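Local coordinates for protein elongation factor G (Thermus thermophilus, PDB 2DY1) that binds GTP and magnesium and, as in related elongation factors, probably hydrolyses the GTP while promoting translocation on the ribosome, at residues V88-G93 and V288-V293; L161-Y164 and W169-L172; E190-V193 and E197-R200; M297-Y302 and L405-P410. All coordinates share one frame; numbering follows the deposited sequence.

Interaction 1. Residues V88-G93 and V288-V293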
loop_
_atom_site.group_PDB
_atom_site.type_symbol
_atom_site.label_atom_id
_atom_site.label_comp_id
_atom_site.label_asym_id
_atom_site.label_seq_id
_atom_site.Cartn_x
_atom_site.Cartn_y
_atom_site.Cartn_z
ATOM N N VAL A 88 -3.494 0.661 -0.535
ATOM C CA VAL A 88 -2.885 0.173 0.713
ATOM C C VAL A 88 -2.340 1.342 1.555
ATOM O O VAL A 88 -2.378 1.290 2.784
ATOM C CB VAL A 88 -1.754 -0.830 0.394
ATOM C CG1 VAL A 88 -0.658 -0.165 -0.426
ATOM C CG2 VAL A 88 -1.192 -1.438 1.676
ATOM N N GLY A 89 -1.804 2.377 0.914
ATOM C CA GLY A 89 -1.286 3.512 1.671
ATOM C C GLY A 89 -2.334 4.099 2.610
ATOM O O GLY A 89 -2.133 4.241 3.831
ATOM N N GLU A 90 -3.490 4.399 2.050
ATOM C CA GLU A 90 -4.576 4.972 2.824
ATOM C C GLU A 90 -5.179 3.991 3.811
ATOM O O GLU A 90 -5.541 4.367 4.920
ATOM C CB GLU A 90 -5.654 5.485 1.867
ATOM C CG GLU A 90 -5.291 6.806 1.211
ATOM C CD GLU A 90 -5.484 7.975 2.162
ATOM O OE1 GLU A 90 -4.612 8.216 3.024
ATOM O OE2 GLU A 90 -6.531 8.640 2.067
ATOM N N ILE A 91 -5.291 2.733 3.405
ATOM C CA ILE A 91 -5.844 1.728 4.295
ATOM C C ILE A 91 -4.963 1.570 5.530
ATOM O O ILE A 91 -5.469 1.595 6.665
ATOM C CB ILE A 91 -5.981 0.366 3.585
ATOM C CG1 ILE A 91 -6.991 0.495 2.435
ATOM C CG2 ILE A 91 -6.493 -0.708 4.587
ATOM C CD1 ILE A 91 -7.074 -0.741 1.520
ATOM N N ARG A 92 -3.664 1.397 5.324
ATOM C CA ARG A 92 -2.784 1.208 6.485
ATOM C C ARG A 92 -2.704 2.475 7.322
ATOM O O ARG A 92 -2.636 2.406 8.562
ATOM C CB ARG A 92 -1.412 0.700 6.031
ATOM C CG ARG A 92 -1.515 -0.753 5.501
ATOM C CD ARG A 92 -0.186 -1.391 5.235
ATOM N NE ARG A 92 -0.357 -2.739 4.672
ATOM C CZ ARG A 92 0.623 -3.634 4.605
ATOM N NH1 ARG A 92 1.825 -3.321 5.067
ATOM N NH2 ARG A 92 0.404 -4.832 4.077
ATOM N N GLY A 93 -2.754 3.626 6.662
ATOM C CA GLY A 93 -2.739 4.887 7.391
ATOM C C GLY A 93 -3.972 5.029 8.281
ATOM O O GLY A 93 -3.875 5.518 9.408
ATOM N N VAL A 288 0.692 12.513 11.961
ATOM C CA VAL A 288 0.042 12.893 10.695
ATOM C C VAL A 288 -0.119 11.540 9.983
ATOM O O VAL A 288 0.876 10.940 9.568
ATOM C CB VAL A 288 0.961 13.799 9.858
ATOM C CG1 VAL A 288 0.339 14.073 8.494
ATOM C CG2 VAL A 288 1.189 15.134 10.588
ATOM N N PHE A 289 -1.357 11.054 9.854
ATOM C CA PHE A 289 -1.556 9.745 9.228
ATOM C C PHE A 289 -1.838 9.819 7.745
ATOM O O PHE A 289 -1.753 8.820 7.052
ATOM C CB PHE A 289 -2.649 8.931 9.956
ATOM C CG PHE A 289 -4.040 9.456 9.777
ATOM C CD1 PHE A 289 -4.874 8.935 8.776
ATOM C CD2 PHE A 289 -4.540 10.434 10.641
ATOM C CE1 PHE A 289 -6.215 9.399 8.657
ATOM C CE2 PHE A 289 -5.845 10.895 10.532
ATOM C CZ PHE A 289 -6.687 10.377 9.539
ATOM N N LYS A 290 -2.217 11.000 7.281
ATOM C CA LYS A 290 -2.429 11.197 5.837
ATOM C C LYS A 290 -2.404 12.667 5.505
ATOM O O LYS A 290 -2.550 13.538 6.384
ATOM C CB LYS A 290 -3.760 10.596 5.346
ATOM C CG LYS A 290 -4.992 11.324 5.829
ATOM C CD LYS A 290 -6.269 10.920 5.077
ATOM C CE LYS A 290 -6.362 11.675 3.740
ATOM N NZ LYS A 290 -7.374 11.065 2.800
ATOM N N VAL A 291 -2.274 12.941 4.211
ATOM C CA VAL A 291 -2.210 14.307 3.729
ATOM C C VAL A 291 -3.048 14.433 2.463
ATOM O O VAL A 291 -3.099 13.487 1.669
ATOM C CB VAL A 291 -0.750 14.669 3.359
ATOM C CG1 VAL A 291 -0.707 15.968 2.555
ATOM C CG2 VAL A 291 0.096 14.820 4.639
ATOM N N GLN A 292 -3.767 15.543 2.330
ATOM C CA GLN A 292 -4.482 15.830 1.070
ATOM C C GLN A 292 -3.872 17.112 0.521
ATOM O O GLN A 292 -3.455 17.966 1.284
ATOM C CB GLN A 292 -5.971 16.140 1.266
ATOM C CG GLN A 292 -6.879 14.960 1.526
ATOM C CD GLN A 292 -6.844 13.932 0.407
ATOM O OE1 GLN A 292 -6.476 12.782 0.617
ATOM N NE2 GLN A 292 -7.242 14.353 -0.800
ATOM N N VAL A 293 -3.807 17.249 -0.803
ATOM C CA VAL A 293 -3.378 18.520 -1.409
ATOM C C VAL A 293 -4.462 18.682 -2.488
ATOM O O VAL A 293 -4.214 18.484 -3.679
ATOM C CB VAL A 293 -1.956 18.459 -2.054
ATOM C CG1 VAL A 293 -1.533 19.852 -2.520
ATOM C CG2 VAL A 293 -0.937 17.931 -1.065
HETATM O O HOH W 1 -2.439 7.243 4.986
#

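Interaction 2. Residues L161-Y164 and W169-L172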
loop_
_atom_site.group_PDB
_atom_site.type_symbol
_atom_site.label_atom_id
_atom_site.label_comp_id
_atom_site.label_asym_id
_atom_site.label_seq_id
_atom_site.Cartn_x
_atom_site.Cartn_y
_atom_site.Cartn_z
ATOM N N LEU A 161 -28.825 -11.042 15.385
ATOM C CA LEU A 161 -29.310 -12.075 14.471
ATOM C C LEU A 161 -30.347 -11.315 13.625
ATOM O O LEU A 161 -30.900 -10.309 14.045
ATOM C CB LEU A 161 -29.967 -13.237 15.210
ATOM C CG LEU A 161 -29.001 -14.079 16.036
ATOM C CD1 LEU A 161 -29.818 -15.170 16.731
ATOM C CD2 LEU A 161 -27.896 -14.688 15.183
ATOM N N PRO A 162 -30.616 -11.788 12.411
ATOM C CA PRO A 162 -31.586 -11.081 11.575
ATOM C C PRO A 162 -33.046 -11.321 11.898
ATOM O O PRO A 162 -33.447 -12.447 12.238
ATOM C CB PRO A 162 -31.241 -11.554 10.167
ATOM C CG PRO A 162 -30.695 -12.946 10.392
ATOM C CD PRO A 162 -29.936 -12.876 11.693
ATOM N N LEU A 163 -33.836 -10.252 11.821
ATOM C CA LEU A 163 -35.277 -10.392 12.000
ATOM C C LEU A 163 -35.883 -10.449 10.608
ATOM O O LEU A 163 -35.669 -9.560 9.790
ATOM C CB LEU A 163 -35.869 -9.207 12.770
ATOM C CG LEU A 163 -37.382 -9.283 12.953
ATOM C CD1 LEU A 163 -37.690 -10.462 13.883
ATOM C CD2 LEU A 163 -37.913 -7.985 13.571
ATOM N N TYR A 164 -36.614 -11.525 10.319
ATOM C CA TYR A 164 -37.263 -11.675 9.024
ATOM C C TYR A 164 -38.774 -11.655 9.157
ATOM O O TYR A 164 -39.326 -12.037 10.193
ATOM C CB TYR A 164 -36.907 -13.015 8.380
ATOM C CG TYR A 164 -35.491 -13.127 7.880
ATOM C CD1 TYR A 164 -35.133 -12.617 6.629
ATOM C CD2 TYR A 164 -34.511 -13.746 8.645
ATOM C CE1 TYR A 164 -33.817 -12.729 6.158
ATOM C CE2 TYR A 164 -33.212 -13.867 8.182
ATOM C CZ TYR A 164 -32.866 -13.363 6.946
ATOM O OH TYR A 164 -31.569 -13.513 6.477
ATOM N N TRP A 169 -35.750 -9.456 5.063
ATOM C CA TRP A 169 -34.969 -8.967 6.212
ATOM C C TRP A 169 -35.498 -7.584 6.568
ATOM O O TRP A 169 -35.459 -6.671 5.739
ATOM C CB TRP A 169 -33.496 -8.875 5.839
ATOM C CG TRP A 169 -32.657 -8.250 6.914
ATOM C CD1 TRP A 169 -32.682 -8.548 8.255
ATOM C CD2 TRP A 169 -31.643 -7.264 6.736
ATOM N NE1 TRP A 169 -31.735 -7.805 8.921
ATOM C CE2 TRP A 169 -31.083 -7.008 8.013
ATOM C CE3 TRP A 169 -31.149 -6.566 5.622
ATOM C CZ2 TRP A 169 -30.051 -6.090 8.209
ATOM C CZ3 TRP A 169 -30.121 -5.643 5.819
ATOM C CH2 TRP A 169 -29.586 -5.419 7.107
ATOM N N VAL A 170 -35.984 -7.429 7.794
ATOM C CA VAL A 170 -36.566 -6.167 8.249
ATOM C C VAL A 170 -35.975 -5.610 9.524
ATOM O O VAL A 170 -36.322 -4.501 9.923
ATOM C CB VAL A 170 -38.097 -6.294 8.499
ATOM C CG1 VAL A 170 -38.793 -6.731 7.219
ATOM C CG2 VAL A 170 -38.380 -7.303 9.635
ATOM N N GLY A 171 -35.086 -6.356 10.170
ATOM C CA GLY A 171 -34.563 -5.846 11.418
ATOM C C GLY A 171 -33.541 -6.700 12.125
ATOM O O GLY A 171 -32.875 -7.549 11.529
ATOM N N LEU A 172 -33.456 -6.468 13.433
ATOM C CA LEU A 172 -32.476 -7.122 14.274
ATOM C C LEU A 172 -33.055 -7.767 15.508
ATOM O O LEU A 172 -34.040 -7.287 16.073
ATOM C CB LEU A 172 -31.464 -6.083 14.801
ATOM C CG LEU A 172 -30.710 -5.171 13.842
ATOM C CD1 LEU A 172 -29.739 -4.303 14.629
ATOM C CD2 LEU A 172 -29.966 -6.035 12.837
#

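Interaction 3. Residues E190-V193 and E197-R200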
loop_
_atom_site.group_PDB
_atom_site.type_symbol
_atom_site.label_atom_id
_atom_site.label_comp_id
_atom_site.label_asym_id
_atom_site.label_seq_id
_atom_site.Cartn_x
_atom_site.Cartn_y
_atom_site.Cartn_z
ATOM N N GLU A 190 -39.891 -1.607 18.298
ATOM C CA GLU A 190 -39.667 -2.917 18.897
ATOM C C GLU A 190 -40.669 -3.904 18.305
ATOM O O GLU A 190 -41.801 -3.555 17.980
ATOM C CB GLU A 190 -39.831 -2.879 20.425
ATOM C CG GLU A 190 -39.314 -4.166 21.080
ATOM C CD GLU A 190 -39.275 -4.130 22.604
ATOM O OE1 GLU A 190 -39.457 -3.047 23.207
ATOM O OE2 GLU A 190 -39.046 -5.202 23.201
ATOM N N ALA A 191 -40.225 -5.140 18.170
ATOM C CA ALA A 191 -41.035 -6.207 17.622
ATOM C C ALA A 191 -40.847 -7.409 18.525
ATOM O O ALA A 191 -39.956 -7.429 19.388
ATOM C CB ALA A 191 -40.578 -6.533 16.192
ATOM N N GLU A 192 -41.683 -8.426 18.344
ATOM C CA GLU A 192 -41.551 -9.626 19.152
ATOM C C GLU A 192 -40.558 -10.562 18.492
ATOM O O GLU A 192 -40.439 -10.565 17.263
ATOM C CB GLU A 192 -42.896 -10.360 19.236
ATOM C CG GLU A 192 -43.980 -9.569 19.888
ATOM C CD GLU A 192 -43.953 -9.719 21.390
ATOM O OE1 GLU A 192 -42.915 -10.161 21.934
ATOM O OE2 GLU A 192 -44.967 -9.389 22.028
ATOM N N VAL A 193 -39.836 -11.341 19.293
ATOM C CA VAL A 193 -38.927 -12.330 18.728
ATOM C C VAL A 193 -39.899 -13.394 18.226
ATOM O O VAL A 193 -40.731 -13.894 18.996
ATOM C CB VAL A 193 -38.014 -12.973 19.787
ATOM C CG1 VAL A 193 -37.261 -14.137 19.159
ATOM C CG2 VAL A 193 -37.029 -11.940 20.343
ATOM N N GLU A 197 -38.294 -18.703 16.295
ATOM C CA GLU A 197 -36.885 -18.336 16.405
ATOM C C GLU A 197 -36.368 -18.388 17.834
ATOM O O GLU A 197 -35.158 -18.394 18.054
ATOM C CB GLU A 197 -36.665 -16.896 15.928
ATOM C CG GLU A 197 -36.985 -16.590 14.480
ATOM C CD GLU A 197 -35.818 -16.849 13.560
ATOM O OE1 GLU A 197 -35.784 -16.238 12.469
ATOM O OE2 GLU A 197 -34.940 -17.668 13.914
ATOM N N ARG A 198 -37.276 -18.420 18.799
ATOM C CA ARG A 198 -36.857 -18.362 20.189
ATOM C C ARG A 198 -35.832 -19.347 20.689
ATOM O O ARG A 198 -34.911 -18.957 21.405
ATOM C CB ARG A 198 -38.088 -18.348 21.075
ATOM C CG ARG A 198 -38.821 -17.060 20.852
ATOM C CD ARG A 198 -40.105 -16.958 21.609
ATOM N NE ARG A 198 -40.758 -15.726 21.190
ATOM C CZ ARG A 198 -41.729 -15.125 21.856
ATOM N NH1 ARG A 198 -42.188 -15.642 22.996
ATOM N NH2 ARG A 198 -42.222 -13.995 21.388
ATOM N N GLU A 199 -35.963 -20.610 20.314
ATOM C CA GLU A 199 -34.991 -21.593 20.767
ATOM C C GLU A 199 -33.591 -21.285 20.229
ATOM O O GLU A 199 -32.605 -21.386 20.963
ATOM C CB GLU A 199 -35.423 -23.001 20.359
ATOM C CG GLU A 199 -36.783 -23.383 20.927
ATOM C CD GLU A 199 -37.048 -24.873 20.883
ATOM O OE1 GLU A 199 -36.815 -25.492 19.821
ATOM O OE2 GLU A 199 -37.499 -25.422 21.911
ATOM N N ARG A 200 -33.499 -20.884 18.965
ATOM C CA ARG A 200 -32.188 -20.582 18.391
ATOM C C ARG A 200 -31.618 -19.323 19.031
ATOM O O ARG A 200 -30.424 -19.257 19.324
ATOM C CB ARG A 200 -32.276 -20.399 16.867
ATOM C CG ARG A 200 -30.899 -20.139 16.229
ATOM C CD ARG A 200 -30.881 -20.378 14.716
ATOM N NE ARG A 200 -31.898 -19.587 14.027
ATOM C CZ ARG A 200 -32.135 -19.645 12.718
ATOM N NH1 ARG A 200 -33.090 -18.891 12.184
ATOM N NH2 ARG A 200 -31.416 -20.451 11.951
#

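Interaction 4. Residues M297-Y302 and L405-P410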
loop_
_atom_site.group_PDB
_atom_site.type_symbol
_atom_site.label_atom_id
_atom_site.label_comp_id
_atom_site.label_asym_id
_atom_site.label_seq_id
_atom_site.Cartn_x
_atom_site.Cartn_y
_atom_site.Cartn_z
ATOM N N MET A 297 -7.209 24.150 -2.403
ATOM C CA MET A 297 -7.298 24.078 -0.935
ATOM C C MET A 297 -5.933 24.140 -0.270
ATOM O O MET A 297 -5.827 24.542 0.897
ATOM C CB MET A 297 -8.011 22.782 -0.502
ATOM C CG MET A 297 -8.287 22.656 1.004
ATOM S SD MET A 297 -9.548 23.806 1.644
ATOM C CE MET A 297 -9.638 23.228 3.427
ATOM N N GLY A 298 -4.887 23.767 -1.003
ATOM C CA GLY A 298 -3.559 23.760 -0.414
ATOM C C GLY A 298 -3.411 22.475 0.393
ATOM O O GLY A 298 -4.348 21.682 0.460
ATOM N N GLN A 299 -2.250 22.269 1.005
ATOM C CA GLN A 299 -1.997 21.054 1.766
ATOM C C GLN A 299 -2.714 21.032 3.111
ATOM O O GLN A 299 -2.708 22.012 3.845
ATOM C CB GLN A 299 -0.484 20.872 1.959
ATOM C CG GLN A 299 -0.067 19.601 2.737
ATOM C CD GLN A 299 1.338 19.121 2.401
ATOM O OE1 GLN A 299 1.973 18.409 3.185
ATOM N NE2 GLN A 299 1.820 19.480 1.222
ATOM N N VAL A 300 -3.389 19.919 3.396
ATOM C CA VAL A 300 -4.073 19.733 4.668
ATOM C C VAL A 300 -3.507 18.447 5.268
ATOM O O VAL A 300 -3.505 17.406 4.617
ATOM C CB VAL A 300 -5.612 19.578 4.502
ATOM C CG1 VAL A 300 -6.243 19.241 5.848
ATOM C CG2 VAL A 300 -6.212 20.866 3.963
ATOM N N ALA A 301 -3.019 18.533 6.505
ATOM C CA ALA A 301 -2.453 17.392 7.209
ATOM C C ALA A 301 -3.534 16.869 8.139
ATOM O O ALA A 301 -4.240 17.641 8.803
ATOM C CB ALA A 301 -1.209 17.820 8.007
ATOM N N TYR A 302 -3.696 15.549 8.156
ATOM C CA TYR A 302 -4.702 14.932 9.001
ATOM C C TYR A 302 -3.985 14.297 10.168
ATOM O O TYR A 302 -3.159 13.403 10.000
ATOM C CB TYR A 302 -5.488 13.903 8.191
ATOM C CG TYR A 302 -6.324 14.588 7.125
ATOM C CD1 TYR A 302 -7.684 14.811 7.305
ATOM C CD2 TYR A 302 -5.729 15.059 5.959
ATOM C CE1 TYR A 302 -8.433 15.493 6.332
ATOM C CE2 TYR A 302 -6.471 15.741 4.994
ATOM C CZ TYR A 302 -7.803 15.950 5.188
ATOM O OH TYR A 302 -8.508 16.628 4.221
ATOM N N LEU A 405 1.582 15.422 -5.736
ATOM C CA LEU A 405 1.088 14.049 -5.814
ATOM C C LEU A 405 1.759 13.139 -4.800
ATOM O O LEU A 405 1.084 12.329 -4.150
ATOM C CB LEU A 405 1.318 13.485 -7.217
ATOM C CG LEU A 405 0.850 12.043 -7.452
ATOM C CD1 LEU A 405 -0.682 12.023 -7.514
ATOM C CD2 LEU A 405 1.449 11.479 -8.735
ATOM N N LEU A 406 3.080 13.259 -4.657
ATOM C CA LEU A 406 3.799 12.398 -3.718
ATOM C C LEU A 406 3.601 12.834 -2.272
ATOM O O LEU A 406 3.780 12.025 -1.366
ATOM C CB LEU A 406 5.293 12.313 -4.093
ATOM C CG LEU A 406 5.744 11.229 -5.090
ATOM C CD1 LEU A 406 5.722 9.875 -4.406
ATOM C CD2 LEU A 406 4.841 11.206 -6.326
ATOM N N GLU A 407 3.261 14.101 -2.038
ATOM C CA GLU A 407 2.964 14.535 -0.665
ATOM C C GLU A 407 1.662 13.871 -0.262
ATOM O O GLU A 407 1.516 13.353 0.855
ATOM C CB GLU A 407 2.725 16.043 -0.576
ATOM C CG GLU A 407 3.936 16.883 -0.445
ATOM C CD GLU A 407 4.732 16.563 0.805
ATOM O OE1 GLU A 407 4.135 16.343 1.893
ATOM O OE2 GLU A 407 5.965 16.548 0.687
ATOM N N GLU A 408 0.689 13.914 -1.168
ATOM C CA GLU A 408 -0.613 13.348 -0.905
ATOM C C GLU A 408 -0.546 11.831 -0.877
ATOM O O GLU A 408 -1.219 11.183 -0.068
ATOM C CB GLU A 408 -1.582 13.839 -2.001
ATOM C CG GLU A 408 -2.992 13.411 -1.858
ATOM C CD GLU A 408 -3.868 14.092 -2.895
ATOM O OE1 GLU A 408 -4.353 15.221 -2.645
ATOM O OE2 GLU A 408 -4.060 13.471 -3.956
ATOM N N ASP A 409 0.307 11.247 -1.721
ATOM C CA ASP A 409 0.374 9.794 -1.788
ATOM C C ASP A 409 1.782 9.234 -1.792
ATOM O O ASP A 409 2.368 8.966 -2.833
ATOM C CB ASP A 409 -0.385 9.309 -3.032
ATOM C CG ASP A 409 -0.474 7.804 -3.114
ATOM O OD1 ASP A 409 -0.030 7.079 -2.187
ATOM O OD2 ASP A 409 -1.009 7.330 -4.130
ATOM N N PRO A 410 2.356 9.061 -0.595
ATOM C CA PRO A 410 3.710 8.523 -0.445
ATOM C C PRO A 410 3.806 7.019 -0.742
ATOM O O PRO A 410 4.879 6.416 -0.570
ATOM C CB PRO A 410 4.063 8.867 1.016
ATOM C CG PRO A 410 3.161 10.013 1.344
ATOM C CD PRO A 410 1.867 9.621 0.676
#

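Interaction 1. Residues V88-G93 and V288-V293
Glu90 reaches from helix 88-97 to Lys290 on strand 285-294. The two side chains form a buried salt bridge, with Lys290 NZ 2.7 Å from Glu90 OE2. The ammonium meets the carboxylate on its syn side, the side of OE1. The glutamate chain folds at chi2 (-77°), which turns the carboxylate toward the strand. Lys290 CB lies 3.4 Å from Glu90 OE1, and a bend at chi3 brings CE and NZ of the lysine to OE2.

NZ has further partners. It donates to Gln292 OE1 at 2.9 Å, from above the plane of that amide, and to the carbonyl of Thr64. Lys290 also has a cation-pi contact with Tyr302. Gln292 OE1 accepts from Arg63 as well, and Glu90 OE2 from the backbone N of Thr64. The buried charges are therefore met by several polar partners. A water 3.1 Å from Glu90 OE1 and 2.7 Å from Phe289 O probably links them, though it cannot give a proton to every acceptor near it.

The backbones come closest at Gly93 and Phe289, whose CA atoms are 5.3 Å apart. Gly93 O lies 3.6 Å from Phe289 CD1 and meets the ring obliquely. Helix and strand run at 140° to each other.

The helix belongs to the P-loop GTPase domain and the strand to domain 2. This is a buried polar interface between domains, with the Glu90 side chain about 10 Å from the bound GTP.

Interaction 2. Residues L161-Y164 and W169-L172
Trp169 lays its indole beside Pro162 and Tyr164, and Leu163 meets Val170 on the neighbouring strand. The proline ring is a bump against the CD1 and NE1 side of the indole: Pro162 CB sits 3.8 Å from Trp169 CD1, obliquely to the ring. Trp169 CG is anti to the backbone N, which sends the indole along its own strand toward Gly171. There NE1 makes a weak bond to Gly171 O.

The Tyr164 ring leans over the start of the same strand. Its CE1 is 3.9 Å from Trp169 CB. The planes of the tyrosine ring and the five-membered indole ring are inclined at 57°.

Leu163 lies over the bare backbone of Gly171, where there is no side chain to meet it. Its CB packs 3.5 Å from Gly171 C. On the same residue, CG and the CD2 branch receive Val170 CG2, which is 4.0 Å from Leu163 CG.

The register shifts by one residue here. Leu163 O accepts from both Val170 N, at 2.9 Å, and Gly171 N, at 3.3 Å. The first bond is nearly straight (171°) and the second is bent (136°). Leu163 N returns a bond to Gly171 O.

Leu252 of strand 248-252 touches both Pro162 and Trp169, and the tryptophan side chain lies about 5 Å from the GTP. Two residues facing one make this a classic beta bulge in an antiparallel hairpin of the GTPase domain.

Interaction 3. Residues E190-V193 and E197-R200
Val193 and Arg198 meet where the chain turns from an edge strand into a helix. The turn is a strand-to-helix connection in the GTPase domain. It leads from strand 187-191, at the border of the large mixed sheet, into helix 198-213.

Glu197 comes first. Its CB lies 4.3 Å from Val193 CG1, a loose apolar touch. Its carboxylate then leads away from Val193.

Arg198 carries most of the contact. Its CG packs 3.7 Å from Val193 CG1, and the two side chains pass at a slant. From CG to NE the arginine chain is extended (chi2 176°), which brings the guanidinium to the valine carbonyl. That carbonyl oxygen lies at the guanidinium edge, almost in its plane. The arginine grips it side-on with two hydrogen bonds: Arg198 NE stands 2.9 Å and Arg198 NH2 2.8 Å from Val193 O. Both bonds are bent, near 147° at the hydrogen. Arg198 also has a long, weak ion pair with Glu192, where OE1 is 3.9 Å from NH2. The carboxylate and guanidinium planes differ by 40°.

Arg200 turns back to Glu197 in a salt bridge within 197-200. Its guanidinium also has a cation-pi contact with Tyr143. In the salt bridge, Arg200 NH1 donates to the syn side of the carboxylate, 2.8 Å from Glu197 OE2.

Interaction 4. Residues M297-Y302 and L405-P410
Strand 298-307 passes the C-terminal end of helix 392-408 at some distance, and the closest alpha carbons, of Gln299 and Glu408, are 8.3 Å apart. The gap is bridged by side chains, those of Gln299 and Glu407.

Both point toward each other from their backbones. Gln299 stretches out, with CG anti to the backbone N (chi1 -179°) and the chain extended beyond it. Glu407 is folded at chi2 (-60°), which curls its carboxylate round beside the glutamine. The two chains cross at about a right angle, while the amide and carboxylate planes are only 25° apart. The end of Gln299 lies beside the carboxylate of Glu407. As modelled, Gln299 OE1 is 3.3 Å from Glu407 OE1. The glutamine amide is probably turned over in the model, and with the amide turned back this pair may be a hydrogen bond.

Glu407 OE1 has a clear partner elsewhere: it is hydrogen-bonded to His357 ND1. The backbone N of Gln299 is held by the carboxylate of Glu354. The contact is small, burying 79 Å² in all, both sides counted.

The next helix residue, Glu408, turns to other partners, accepting from Val293 N and making a salt bridge with Arg439. At the helix end, Asp409 N still bonds to Leu405 O at 2.8 Å, although Asp409 itself has left helical geometry.

This is a narrow polar interface between domain 2 and domain III of the factor, where a helix end meets a beta-sheet strand.

Interactions 1 and 4 lie side by side, with centres about 9 Å apart, and they touch. Their strands 285-294 and 298-307 are neighbours in one antiparallel sheet of domain 2. That sheet meets the GTPase domain through interaction 1 and domain III through interaction 4. Interactions 2 and 3 form a second pair in the GTPase domain, with centres about 10 Å apart. Both reach its large mixed sheet, and interaction 3 runs from the outer strand into helix 198-213. Their centres are about 36 and 44 Å from that of interaction 1. Along the chain both are nested within the loop that interaction 1 closes, and interaction 4 follows. One pair thus joins domains and the other shapes a single domain.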